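Local coordinates for protein RNA-dependent RNA polymerase (Toscana virus, PDB 6QW0) that probably cleaves capped host messenger RNAs with its N-terminal, manganese-binding endonuclease domain, so that the polymerase can prime viral transcription with the snatched caps, at residues Tyr24-Tyr29 against Glu188-Phe193; Asp80-His85 against Arg194-Ile199; Tyr166-His171 against Ser177-Ser182. All coordinates share one frame; numbering follows the deposited sequence.

Contact 1 (Tyr24-Tyr29 against Glu188-Phe193); sequences YESSIY and EIVFRF. With SO4 (sulfate ion), chain E.
Sulfate O4 is gripped by S26 OG and I28 N, from two residues whose side chains also touch V190. S26 OG donates to sulfate O4 at 2.7 Å. I28 N donates to sulfate O4 at 2.9 Å, in a nearly straight bond (168°). Sulfate O1 is held by Y29 N at 2.7 Å. R194 NH2 also hydrogen-bonds the anion. S26 OG reaches it because chi1 (51°) sets the hydroxyl between its own N and carbonyl carbon.

The protein contact itself is apolar. I28 points at the helix, with CG1 anti to its carbonyl carbon. I28 CD1 lies 3.8 Å from V190 CG1 and 4.0 Å from F191 CB. I28 CG2 comes to the edge of the F191 ring, near the ring plane, at 4.1 Å from F191 CD2. S26 CB adds a methylene 3.9 Å from V190 CG1. F191 also touches P34 and I63. S27 N is bonded to N187 OD1 of the same helix.

The side chains of S26 and I28 thus pack on helix 183-203, while I28 N and Y29 N hold the sulfate, which R194 of that helix also binds. The sulfate is probably from the crystallisation liquor. Its binding is consistent with a small anion-binding spot made of backbone amides, a hydroxyl and an arginine.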
loop_
_atom_site.group_PDB
_atom_site.type_symbol
_atom_site.label_atom_id
_atom_site.label_comp_id
_atom_site.label_asym_id
_atom_site.label_seq_id
_atom_site.Cartn_x
_atom_site.Cartn_y
_atom_site.Cartn_z
ATOM N N TYR A 24 -2.533 -8.870 12.059
ATOM C CA TYR A 24 -3.629 -8.078 12.591
ATOM C C TYR A 24 -4.937 -8.709 12.148
ATOM O O TYR A 24 -5.063 -9.126 10.998
ATOM C CB TYR A 24 -3.601 -6.647 12.065
ATOM C CG TYR A 24 -2.403 -5.815 12.450
ATOM C CD1 TYR A 24 -2.411 -5.064 13.606
ATOM C CD2 TYR A 24 -1.293 -5.744 11.623
ATOM C CE1 TYR A 24 -1.346 -4.263 13.952
ATOM C CE2 TYR A 24 -0.204 -4.948 11.971
ATOM C CZ TYR A 24 -0.254 -4.209 13.136
ATOM O OH TYR A 24 0.789 -3.394 13.511
ATOM N N GLU A 25 -5.904 -8.786 13.054
ATOM C CA GLU A 25 -7.225 -9.283 12.696
ATOM C C GLU A 25 -8.191 -8.115 12.582
ATOM O O GLU A 25 -8.154 -7.188 13.395
ATOM C CB GLU A 25 -7.734 -10.288 13.735
ATOM C CG GLU A 25 -7.020 -11.639 13.694
ATOM C CD GLU A 25 -5.619 -11.590 14.290
ATOM O OE1 GLU A 25 -4.681 -12.130 13.663
ATOM O OE2 GLU A 25 -5.455 -11.009 15.386
ATOM N N SER A 26 -9.062 -8.164 11.574
ATOM C CA SER A 26 -10.100 -7.150 11.469
ATOM C C SER A 26 -11.150 -7.348 12.563
ATOM O O SER A 26 -11.283 -8.424 13.158
ATOM C CB SER A 26 -10.763 -7.172 10.088
ATOM O OG SER A 26 -11.196 -8.468 9.720
ATOM N N SER A 27 -11.887 -6.279 12.830
ATOM C CA SER A 27 -12.942 -6.266 13.839
ATOM C C SER A 27 -14.097 -5.425 13.315
ATOM O O SER A 27 -14.611 -4.528 13.984
ATOM C CB SER A 27 -12.412 -5.744 15.173
ATOM O OG SER A 27 -11.968 -4.399 15.050
ATOM N N ILE A 28 -14.496 -5.709 12.079
ATOM C CA ILE A 28 -15.520 -4.906 11.424
ATOM C C ILE A 28 -16.889 -5.285 11.963
ATOM O O ILE A 28 -17.754 -4.424 12.175
ATOM C CB ILE A 28 -15.436 -5.082 9.897
ATOM C CG1 ILE A 28 -14.140 -4.480 9.353
ATOM C CG2 ILE A 28 -16.632 -4.449 9.218
ATOM C CD1 ILE A 28 -13.826 -4.941 7.926
ATOM N N TYR A 29 -17.098 -6.579 12.196
ATOM C CA TYR A 29 -18.319 -7.103 12.812
ATOM C C TYR A 29 -19.486 -6.839 11.867
ATOM O O TYR A 29 -19.383 -7.124 10.664
ATOM C CB TYR A 29 -18.465 -6.604 14.251
ATOM C CG TYR A 29 -17.331 -7.072 15.130
ATOM C CD1 TYR A 29 -16.900 -6.334 16.224
ATOM C CD2 TYR A 29 -16.684 -8.265 14.851
ATOM C CE1 TYR A 29 -15.850 -6.786 17.024
ATOM C CE2 TYR A 29 -15.642 -8.720 15.632
ATOM C CZ TYR A 29 -15.227 -7.979 16.723
ATOM O OH TYR A 29 -14.181 -8.433 17.507
ATOM N N GLU A 188 -10.072 -0.261 8.100
ATOM C CA GLU A 188 -10.313 0.501 6.873
ATOM C C GLU A 188 -9.730 -0.214 5.660
ATOM O O GLU A 188 -10.377 -0.312 4.614
ATOM C CB GLU A 188 -9.743 1.916 7.002
ATOM C CG GLU A 188 -10.247 2.886 5.925
ATOM C CD GLU A 188 -11.708 3.287 6.129
ATOM O OE1 GLU A 188 -12.264 2.998 7.209
ATOM O OE2 GLU A 188 -12.289 3.869 5.197
ATOM N N ILE A 189 -8.514 -0.752 5.793
ATOM C CA ILE A 189 -7.919 -1.522 4.709
ATOM C C ILE A 189 -8.775 -2.743 4.378
ATOM O O ILE A 189 -9.103 -2.996 3.212
ATOM C CB ILE A 189 -6.476 -1.916 5.076
ATOM C CG1 ILE A 189 -5.596 -0.654 5.120
ATOM C CG2 ILE A 189 -5.923 -2.938 4.090
ATOM C CD1 ILE A 189 -4.384 -0.780 6.049
ATOM N N VAL A 190 -9.138 -3.525 5.398
ATOM C CA VAL A 190 -9.931 -4.729 5.162
ATOM C C VAL A 190 -11.309 -4.373 4.607
ATOM O O VAL A 190 -11.782 -4.997 3.650
ATOM C CB VAL A 190 -10.035 -5.563 6.451
ATOM C CG1 VAL A 190 -10.959 -6.768 6.235
ATOM C CG2 VAL A 190 -8.658 -6.040 6.899
ATOM N N PHE A 191 -11.956 -3.359 5.172
ATOM C CA PHE A 191 -13.272 -2.945 4.675
ATOM C C PHE A 191 -13.219 -2.570 3.192
ATOM O O PHE A 191 -14.080 -2.972 2.400
ATOM C CB PHE A 191 -13.786 -1.780 5.518
ATOM C CG PHE A 191 -15.215 -1.406 5.239
ATOM C CD1 PHE A 191 -15.520 -0.486 4.245
ATOM C CD2 PHE A 191 -16.252 -1.961 5.973
ATOM C CE1 PHE A 191 -16.828 -0.122 3.981
ATOM C CE2 PHE A 191 -17.571 -1.601 5.713
ATOM C CZ PHE A 191 -17.860 -0.685 4.725
ATOM N N ARG A 192 -12.218 -1.779 2.796
ATOM C CA ARG A 192 -12.089 -1.390 1.395
ATOM C C ARG A 192 -11.771 -2.589 0.506
ATOM O O ARG A 192 -12.239 -2.653 -0.640
ATOM C CB ARG A 192 -11.000 -0.312 1.249
ATOM C CG ARG A 192 -11.363 1.024 1.905
ATOM C CD ARG A 192 -10.251 2.097 1.686
ATOM N NE ARG A 192 -10.046 2.397 0.271
ATOM C CZ ARG A 192 -10.412 3.528 -0.328
ATOM N NH1 ARG A 192 -11.002 4.500 0.363
ATOM N NH2 ARG A 192 -10.197 3.684 -1.625
ATOM N N PHE A 193 -10.961 -3.537 1.007
ATOM C CA PHE A 193 -10.637 -4.738 0.238
ATOM C C PHE A 193 -11.886 -5.573 -0.009
ATOM O O PHE A 193 -12.116 -6.039 -1.130
ATOM C CB PHE A 193 -9.564 -5.564 0.967
ATOM C CG PHE A 193 -9.139 -6.820 0.248
ATOM C CD1 PHE A 193 -8.686 -6.779 -1.067
ATOM C CD2 PHE A 193 -9.146 -8.045 0.909
ATOM C CE1 PHE A 193 -8.273 -7.934 -1.716
ATOM C CE2 PHE A 193 -8.724 -9.205 0.264
ATOM C CZ PHE A 193 -8.289 -9.153 -1.041
HETATM S S SO4 E . -14.503 -9.262 11.220
HETATM O O1 SO4 E . -15.435 -8.703 12.187
HETATM O O2 SO4 E . -15.234 -9.827 10.090
HETATM O O3 SO4 E . -13.705 -10.304 11.869
HETATM O O4 SO4 E . -13.635 -8.191 10.754
#

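Contact 2 (Asp80-His85 against Arg194-Ile199); sequences DFTFGH and RLARDI. With SO4 (sulfate ion), chain E.
F81 and A196 make the centre of this contact, where the CA atoms of the two segments come nearest. F81 CD1 lies 3.7 Å from A196 CB. At the far end of the ring, F81 CZ lies 4.0 Å from L195 CD2. Both methyls approach the ring obliquely. F81 CG is anti to the backbone N (chi1 -175°), and the ring reaches across segment 194-199 of helix 183-203, with CD1 at A196 and CZ at L195. A196 CB also meets T82 OG1 at 4.1 Å. That hydroxyl hydrogen-bonds K78 O inside its own helix.

In the next shell, R192 and Y36 help to position these groups. R192 makes a cation-pi contact with F81 and hydrogen-bonds F81 O. L195 and I199 lean on Y36 of strand 36-39.

R194 points away from the contact. Its extended chain reaches the sulfate, where R194 NH2 gives sulfate O2 a bond of 2.9 Å (166°) in the guanidinium plane. A bond from R194 NE to F172 O and a cation-pi contact with F172 help to fix the orientation of the group.

The small A196 side chain lets F81 CA come within 6.4 Å of A196 CA. The end of helix 77-82 is therefore held to helix 183-203 by apolar packing. R192 sits at F81, and R194 leads from the same helix to the anion.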
loop_
_atom_site.group_PDB
_atom_site.type_symbol
_atom_site.label_atom_id
_atom_site.label_comp_id
_atom_site.label_asym_id
_atom_site.label_seq_id
_atom_site.Cartn_x
_atom_site.Cartn_y
_atom_site.Cartn_z
ATOM N N ASP A 80 -5.624 -1.233 -6.196
ATOM C CA ASP A 80 -5.610 0.223 -6.163
ATOM C C ASP A 80 -6.743 0.776 -5.309
ATOM O O ASP A 80 -6.543 1.736 -4.563
ATOM C CB ASP A 80 -5.674 0.769 -7.589
ATOM C CG ASP A 80 -4.372 0.562 -8.336
ATOM O OD1 ASP A 80 -3.388 0.112 -7.705
ATOM O OD2 ASP A 80 -4.326 0.849 -9.549
ATOM N N PHE A 81 -7.930 0.171 -5.379
ATOM C CA PHE A 81 -9.033 0.652 -4.547
ATOM C C PHE A 81 -8.770 0.389 -3.071
ATOM O O PHE A 81 -9.028 1.255 -2.226
ATOM C CB PHE A 81 -10.355 0.011 -4.982
ATOM C CG PHE A 81 -11.566 0.546 -4.251
ATOM C CD1 PHE A 81 -12.004 -0.046 -3.078
ATOM C CD2 PHE A 81 -12.274 1.633 -4.748
ATOM C CE1 PHE A 81 -13.113 0.436 -2.398
ATOM C CE2 PHE A 81 -13.388 2.122 -4.069
ATOM C CZ PHE A 81 -13.803 1.521 -2.892
ATOM N N THR A 82 -8.263 -0.800 -2.737
ATOM C CA THR A 82 -8.056 -1.140 -1.333
ATOM C C THR A 82 -7.201 -0.097 -0.628
ATOM O O THR A 82 -7.519 0.332 0.485
ATOM C CB THR A 82 -7.396 -2.515 -1.223
ATOM O OG1 THR A 82 -8.304 -3.514 -1.702
ATOM C CG2 THR A 82 -7.006 -2.810 0.217
ATOM N N PHE A 83 -6.119 0.334 -1.274
ATOM C CA PHE A 83 -5.127 1.179 -0.628
ATOM C C PHE A 83 -5.241 2.636 -1.054
ATOM O O PHE A 83 -4.365 3.443 -0.718
ATOM C CB PHE A 83 -3.727 0.619 -0.905
ATOM C CG PHE A 83 -3.529 -0.768 -0.351
ATOM C CD1 PHE A 83 -3.250 -0.949 0.991
ATOM C CD2 PHE A 83 -3.643 -1.884 -1.166
ATOM C CE1 PHE A 83 -3.085 -2.229 1.527
ATOM C CE2 PHE A 83 -3.474 -3.173 -0.636
ATOM C CZ PHE A 83 -3.187 -3.336 0.705
ATOM N N GLY A 84 -6.339 2.996 -1.724
ATOM C CA GLY A 84 -6.498 4.325 -2.294
ATOM C C GLY A 84 -6.493 5.449 -1.283
ATOM O O GLY A 84 -6.202 6.594 -1.648
ATOM N N HIS A 85 -6.855 5.170 -0.035
ATOM C CA HIS A 85 -6.829 6.183 1.009
ATOM C C HIS A 85 -5.421 6.452 1.520
ATOM O O HIS A 85 -5.208 7.443 2.228
ATOM C CB HIS A 85 -7.726 5.765 2.181
ATOM C CG HIS A 85 -7.282 4.511 2.866
ATOM N ND1 HIS A 85 -7.064 3.331 2.188
ATOM C CD2 HIS A 85 -7.008 4.253 4.166
ATOM C CE1 HIS A 85 -6.682 2.399 3.040
ATOM N NE2 HIS A 85 -6.639 2.932 4.248
ATOM N N ARG A 194 -12.710 -5.749 1.024
ATOM C CA ARG A 194 -13.921 -6.549 0.870
ATOM C C ARG A 194 -14.852 -5.929 -0.160
ATOM O O ARG A 194 -15.423 -6.634 -1.004
ATOM C CB ARG A 194 -14.629 -6.688 2.213
ATOM C CG ARG A 194 -13.855 -7.522 3.227
ATOM C CD ARG A 194 -14.603 -7.559 4.538
ATOM N NE ARG A 194 -13.992 -8.473 5.494
ATOM C CZ ARG A 194 -14.518 -8.761 6.679
ATOM N NH1 ARG A 194 -15.668 -8.203 7.054
ATOM N NH2 ARG A 194 -13.894 -9.602 7.491
ATOM N N LEU A 195 -15.001 -4.608 -0.118
ATOM C CA LEU A 195 -15.854 -3.933 -1.086
ATOM C C LEU A 195 -15.266 -4.030 -2.486
ATOM O O LEU A 195 -15.996 -4.223 -3.468
ATOM C CB LEU A 195 -16.051 -2.475 -0.674
ATOM C CG LEU A 195 -16.903 -1.657 -1.638
ATOM C CD1 LEU A 195 -18.312 -2.263 -1.738
ATOM C CD2 LEU A 195 -16.965 -0.211 -1.181
ATOM N N ALA A 196 -13.938 -3.908 -2.595
ATOM C CA ALA A 196 -13.284 -4.027 -3.892
ATOM C C ALA A 196 -13.497 -5.404 -4.497
ATOM O O ALA A 196 -13.698 -5.528 -5.712
ATOM C CB ALA A 196 -11.795 -3.716 -3.757
ATOM N N ARG A 197 -13.469 -6.453 -3.665
ATOM C CA ARG A 197 -13.739 -7.800 -4.160
ATOM C C ARG A 197 -15.169 -7.922 -4.672
ATOM O O ARG A 197 -15.409 -8.560 -5.704
ATOM C CB ARG A 197 -13.490 -8.829 -3.062
ATOM C CG ARG A 197 -12.018 -9.067 -2.767
ATOM C CD ARG A 197 -11.829 -9.829 -1.475
ATOM N NE ARG A 197 -12.509 -11.124 -1.474
ATOM C CZ ARG A 197 -12.034 -12.213 -0.873
ATOM N NH1 ARG A 197 -10.869 -12.171 -0.239
ATOM N NH2 ARG A 197 -12.721 -13.348 -0.905
ATOM N N ASP A 198 -16.130 -7.334 -3.954
ATOM C CA ASP A 198 -17.523 -7.375 -4.406
ATOM C C ASP A 198 -17.672 -6.682 -5.752
ATOM O O ASP A 198 -18.320 -7.203 -6.669
ATOM C CB ASP A 198 -18.442 -6.718 -3.375
ATOM C CG ASP A 198 -18.690 -7.585 -2.148
ATOM O OD1 ASP A 198 -18.484 -8.816 -2.209
ATOM O OD2 ASP A 198 -19.104 -7.022 -1.109
ATOM N N ILE A 199 -17.074 -5.496 -5.886
ATOM C CA ILE A 199 -17.184 -4.738 -7.130
ATOM C C ILE A 199 -16.472 -5.468 -8.255
ATOM O O ILE A 199 -16.988 -5.569 -9.374
ATOM C CB ILE A 199 -16.627 -3.315 -6.935
ATOM C CG1 ILE A 199 -17.519 -2.523 -5.979
ATOM C CG2 ILE A 199 -16.487 -2.592 -8.277
ATOM C CD1 ILE A 199 -16.896 -1.215 -5.512
HETATM S S SO4 E . -14.503 -9.262 11.220
HETATM O O1 SO4 E . -15.435 -8.703 12.187
HETATM O O2 SO4 E . -15.234 -9.827 10.090
HETATM O O3 SO4 E . -13.705 -10.304 11.869
HETATM O O4 SO4 E . -13.635 -8.191 10.754
#

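Contact 3 (Tyr166-His171 against Ser177-Ser182); sequences YIIAVH and SNLDLS
I167 O and S177 OG form the shortest polar bond here, at 2.7 Å, in the tightly packed part of the contact. S177 OG gives its proton to I167 O, tilted 19° from the carbonyl plane. S177 OG itself accepts from L179 N at 3.1 Å, which makes an ST turn. OG anti to the backbone N (chi1 -177°) turns the hydroxyl toward strand 166-171. N178 then takes over the pairing with its side chain. I167 N donates to N178 OD1 at 2.9 Å, almost straight (165°). N178 N adds only a weak bond to I167 O. The N178 amide is fixed from its other end too, as ND2 bonds H19 O and L165 O. I168 and S177 are an antiparallel non-hydrogen-bonded pair with side chains on one sheet face. This pair is where strand 174-177 stops following its neighbour. The apolar packing beside it is also close. L179 CD2 sits over one face of the Y166 ring, 3.7 Å from the ring centroid, as a CH-pi contact. L179 CD1 meets I168 CD1 at 3.7 Å.

The loose side is D180 to S182, which make no close contact with 166-171. D180 is exposed and turns to a salt bridge with R22.

Strand 163-171 runs between strands 124-131 and 174-177, and I167 packs on helix 136-157. E128, next to I167, is a manganese ligand. The loop 178-182 leads to S182, which N-caps helix 183-203.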
loop_
_atom_site.group_PDB
_atom_site.type_symbol
_atom_site.label_atom_id
_atom_site.label_comp_id
_atom_site.label_asym_id
_atom_site.label_seq_id
_atom_site.Cartn_x
_atom_site.Cartn_y
_atom_site.Cartn_z
ATOM N N TYR A 166 8.618 -1.168 4.297
ATOM C CA TYR A 166 7.351 -1.506 4.938
ATOM C C TYR A 166 6.431 -2.198 3.942
ATOM O O TYR A 166 6.396 -1.838 2.760
ATOM C CB TYR A 166 6.647 -0.261 5.495
ATOM C CG TYR A 166 7.270 0.303 6.750
ATOM C CD1 TYR A 166 7.170 -0.378 7.969
ATOM C CD2 TYR A 166 7.979 1.512 6.713
ATOM C CE1 TYR A 166 7.729 0.139 9.126
ATOM C CE2 TYR A 166 8.551 2.035 7.860
ATOM C CZ TYR A 166 8.440 1.338 9.057
ATOM O OH TYR A 166 8.995 1.853 10.206
ATOM N N ILE A 167 5.656 -3.163 4.441
ATOM C CA ILE A 167 4.732 -3.958 3.630
ATOM C C ILE A 167 3.366 -3.926 4.289
ATOM O O ILE A 167 3.278 -3.994 5.516
ATOM C CB ILE A 167 5.182 -5.429 3.511
ATOM C CG1 ILE A 167 6.658 -5.530 3.110
ATOM C CG2 ILE A 167 4.283 -6.188 2.549
ATOM C CD1 ILE A 167 6.974 -5.078 1.696
ATOM N N ILE A 168 2.308 -3.836 3.481
ATOM C CA ILE A 168 0.944 -4.112 3.944
ATOM C C ILE A 168 0.343 -5.174 3.028
ATOM O O ILE A 168 0.167 -4.925 1.828
ATOM C CB ILE A 168 0.045 -2.859 3.948
ATOM C CG1 ILE A 168 0.735 -1.684 4.644
ATOM C CG2 ILE A 168 -1.274 -3.172 4.634
ATOM C CD1 ILE A 168 -0.070 -0.382 4.569
ATOM N N ALA A 169 0.003 -6.339 3.594
ATOM C CA ALA A 169 -0.659 -7.421 2.861
ATOM C C ALA A 169 -2.051 -7.647 3.445
ATOM O O ALA A 169 -2.176 -7.993 4.623
ATOM C CB ALA A 169 0.152 -8.718 2.942
ATOM N N VAL A 170 -3.106 -7.454 2.627
ATOM C CA VAL A 170 -4.480 -7.571 3.118
ATOM C C VAL A 170 -5.062 -8.921 2.717
ATOM O O VAL A 170 -4.777 -9.442 1.633
ATOM C CB VAL A 170 -5.362 -6.412 2.601
ATOM C CG1 VAL A 170 -5.487 -6.468 1.093
ATOM C CG2 VAL A 170 -6.738 -6.442 3.272
ATOM N N HIS A 171 -5.857 -9.502 3.615
ATOM C CA HIS A 171 -6.717 -10.638 3.309
ATOM C C HIS A 171 -8.115 -10.335 3.847
ATOM O O HIS A 171 -8.355 -9.300 4.472
ATOM C CB HIS A 171 -6.136 -11.947 3.870
ATOM C CG HIS A 171 -5.959 -11.955 5.355
ATOM N ND1 HIS A 171 -6.868 -12.546 6.211
ATOM C CD2 HIS A 171 -4.970 -11.459 6.141
ATOM C CE1 HIS A 171 -6.454 -12.401 7.458
ATOM N NE2 HIS A 171 -5.304 -11.747 7.442
ATOM N N SER A 177 1.438 -6.809 8.331
ATOM C CA SER A 177 2.181 -5.578 8.063
ATOM C C SER A 177 3.244 -5.395 9.133
ATOM O O SER A 177 3.066 -5.818 10.276
ATOM C CB SER A 177 1.252 -4.352 8.054
ATOM O OG SER A 177 1.974 -3.167 7.715
ATOM N N ASN A 178 4.337 -4.721 8.770
ATOM C CA ASN A 178 5.300 -4.305 9.782
ATOM C C ASN A 178 5.135 -2.836 10.170
ATOM O O ASN A 178 5.928 -2.321 10.966
ATOM C CB ASN A 178 6.750 -4.625 9.347
ATOM C CG ASN A 178 7.129 -4.066 7.989
ATOM O OD1 ASN A 178 6.297 -3.572 7.236
ATOM N ND2 ASN A 178 8.417 -4.166 7.664
ATOM N N LEU A 179 4.096 -2.168 9.675
ATOM C CA LEU A 179 3.681 -0.926 10.307
ATOM C C LEU A 179 2.982 -1.237 11.629
ATOM O O LEU A 179 2.536 -2.363 11.876
ATOM C CB LEU A 179 2.750 -0.129 9.386
ATOM C CG LEU A 179 3.382 0.437 8.113
ATOM C CD1 LEU A 179 2.282 0.823 7.111
ATOM C CD2 LEU A 179 4.265 1.637 8.443
ATOM N N ASP A 180 2.885 -0.222 12.486
ATOM C CA ASP A 180 2.192 -0.320 13.773
ATOM C C ASP A 180 0.799 0.288 13.600
ATOM O O ASP A 180 0.609 1.492 13.740
ATOM C CB ASP A 180 2.999 0.393 14.852
ATOM C CG ASP A 180 2.351 0.324 16.221
ATOM O OD1 ASP A 180 1.505 -0.566 16.462
ATOM O OD2 ASP A 180 2.693 1.179 17.062
ATOM N N LEU A 181 -0.184 -0.556 13.291
ATOM C CA LEU A 181 -1.497 -0.091 12.847
ATOM C C LEU A 181 -2.520 -0.174 13.970
ATOM O O LEU A 181 -2.504 -1.113 14.768
ATOM C CB LEU A 181 -1.988 -0.928 11.664
ATOM C CG LEU A 181 -1.105 -0.945 10.414
ATOM C CD1 LEU A 181 -1.601 -1.983 9.432
ATOM C CD2 LEU A 181 -1.041 0.429 9.745
ATOM N N SER A 182 -3.421 0.808 14.010
ATOM C CA SER A 182 -4.532 0.745 14.946
ATOM C C SER A 182 -5.614 -0.198 14.417
ATOM O O SER A 182 -5.642 -0.545 13.230
ATOM C CB SER A 182 -5.122 2.134 15.170
ATOM O OG SER A 182 -5.787 2.570 14.008
#

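How the contacts relate
Following the chain, 24-29 comes first, and 188-193 closes contact 1 with it much later. Segment 80-85 lies inside that loop, but its partner 194-199 follows 188-193, so contacts 1 and 2 cross. Contact 3 is a short hairpin-like closure from 166-171 to 177-182, and it falls within both longer loops. Helix 183-203 serves contacts 1 and 2 on successive turns. R192 links these two contacts, and both touch the sulfate. Y24 OH ties contact 1 to L179 and L181 of contact 3. F83 of contact 2 packs on I168 and V170 of contact 3. The three contacts tie the mixed sheet, the chain after strand 22-25 and helix 77-82 to helix 183-203.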